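Local coordinates for protein S100-A5 (Homo sapiens, PDB 6WN7), which binds calcium, zinc and copper ions as a homodimeric EF-hand protein of the S100 family, with calcium and copper competing for the same sites, at residues B[30-34]-B[68-72]. The protein carries 2 engineered substitutions. Residues are numbered along the deposited sequence.
With CA (calcium ion), chain K; CA (calcium ion), chain L.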
# COMPACT_ATOMS: atom_id res chain seq x y z
N LEU B 30 11.23 -11.21 9.94
CA LEU B 30 10.12 -10.27 9.92
C LEU B 30 10.54 -8.85 9.55
O LEU B 30 9.70 -7.95 9.56
CB LEU B 30 9.44 -10.22 11.30
CG LEU B 30 8.90 -11.52 11.88
CD1 LEU B 30 8.31 -11.34 13.25
CD2 LEU B 30 7.87 -12.11 10.95
N THR B 31 11.81 -8.63 9.25
CA THR B 31 12.30 -7.31 8.91
C THR B 31 13.26 -7.42 7.74
O THR B 31 13.91 -8.45 7.55
CB THR B 31 13.00 -6.61 10.10
OG1 THR B 31 14.02 -7.45 10.63
CG2 THR B 31 12.04 -6.28 11.21
N LEU B 32 13.34 -6.35 6.95
CA LEU B 32 14.27 -6.25 5.84
C LEU B 32 15.56 -5.58 6.29
O LEU B 32 15.54 -4.45 6.76
CB LEU B 32 13.67 -5.39 4.73
CG LEU B 32 12.41 -5.86 4.04
CD1 LEU B 32 11.74 -4.70 3.42
CD2 LEU B 32 12.74 -6.85 2.98
N SER B 33 16.67 -6.26 6.11
CA SER B 33 17.95 -5.61 6.24
C SER B 33 18.15 -4.64 5.06
O SER B 33 17.34 -4.57 4.14
CB SER B 33 19.05 -6.67 6.28
OG SER B 33 19.12 -7.40 5.06
N ARG B 34 19.24 -3.88 5.11
CA ARG B 34 19.58 -3.05 3.97
C ARG B 34 19.80 -3.91 2.73
O ARG B 34 19.34 -3.56 1.65
CB ARG B 34 20.79 -2.19 4.28
CG ARG B 34 21.00 -1.06 3.25
CD ARG B 34 22.34 -0.34 3.47
NE ARG B 34 22.76 0.46 2.31
CZ ARG B 34 23.37 -0.03 1.23
NH1 ARG B 34 23.71 0.77 0.24
NH2 ARG B 34 23.63 -1.33 1.14
N GLN B 68 18.33 -0.55 11.98
CA GLN B 68 18.91 -0.95 10.70
C GLN B 68 18.11 -2.06 10.03
O GLN B 68 18.63 -2.79 9.17
CB GLN B 68 20.40 -1.29 10.81
CG GLN B 68 21.31 -0.05 10.89
CD GLN B 68 21.07 0.78 12.14
OE1 GLN B 68 21.29 0.32 13.26
NE2 GLN B 68 20.61 2.00 11.95
N GLU B 69 16.85 -2.18 10.39
CA GLU B 69 15.93 -3.12 9.79
C GLU B 69 14.67 -2.36 9.46
O GLU B 69 14.29 -1.43 10.17
CB GLU B 69 15.57 -4.23 10.77
CG GLU B 69 16.74 -4.99 11.31
CD GLU B 69 17.23 -6.09 10.37
OE1 GLU B 69 18.40 -6.48 10.50
OE2 GLU B 69 16.45 -6.55 9.52
N ILE B 70 14.01 -2.78 8.38
CA ILE B 70 12.75 -2.19 7.93
C ILE B 70 11.65 -3.20 8.22
O ILE B 70 11.58 -4.24 7.56
CB ILE B 70 12.79 -1.87 6.43
CG1 ILE B 70 14.00 -1.00 6.12
CG2 ILE B 70 11.51 -1.20 5.97
CD1 ILE B 70 14.11 0.21 7.00
N ASP B 71 10.79 -2.90 9.18
CA ASP B 71 9.67 -3.76 9.51
C ASP B 71 8.48 -3.44 8.61
O ASP B 71 8.52 -2.52 7.81
CB ASP B 71 9.33 -3.67 11.01
CG ASP B 71 8.81 -2.30 11.44
OD1 ASP B 71 8.58 -1.43 10.58
OD2 ASP B 71 8.62 -2.10 12.67
N PHE B 72 7.42 -4.23 8.72
CA PHE B 72 6.34 -4.04 7.76
C PHE B 72 5.73 -2.64 7.87
O PHE B 72 5.30 -2.08 6.87
CB PHE B 72 5.28 -5.11 7.92
CG PHE B 72 4.22 -5.05 6.87
CD1 PHE B 72 4.45 -5.58 5.62
CD2 PHE B 72 3.00 -4.46 7.11
CE1 PHE B 72 3.49 -5.51 4.65
CE2 PHE B 72 2.05 -4.39 6.14
CZ PHE B 72 2.30 -4.91 4.91
CA CA K . 15.48 -10.24 7.31
CA CA L . 13.38 -0.31 11.91
O HOH W 1 7.54 -6.55 10.43
O HOH W 2 20.66 -3.41 7.61
O HOH W 3 16.86 -8.78 8.50
O HOH W 4 12.32 -2.07 12.96
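Two 2.8 Å hydrogen bonds, Leu-32 N to Ile-70 O (176° at the hydrogen) and Ile-70 N to Leu-32 O (160°), define a single antiparallel bridge between 30-34 and 68-72. On one face Leu-32 and Ile-70 meet, CB to CB 4.0 Å, and both side chains touch Tyr-75 of helix 72-93. On the other, Glu-69, with chi1 and chi2 both m, curls so that its end comes nearer 30-34, and its OE2 accepts a 2.8 Å hydrogen bond from OG1 of Thr-31 (chi1 p). OE2 also accepts from a water bound to the calcium of chain K, which Thr-31 O ligates at 2.4 Å; Glu-69 O ligates the calcium of chain L at 2.3 Å. Beyond the bridge, Ser-33 and Asp-71, each with chi1 p, N-cap helices 34-44 and 72-93, their side chains capping a backbone N; Ser-33 OG also bonds Glu-26, and Asp-71 lies by Glu-74. Waters link Leu-30 O with Phe-72 N and Arg-34 N with Gln-68 O. This is the short beta pairing that couples the two calcium-binding loops of a paired EF-hand domain.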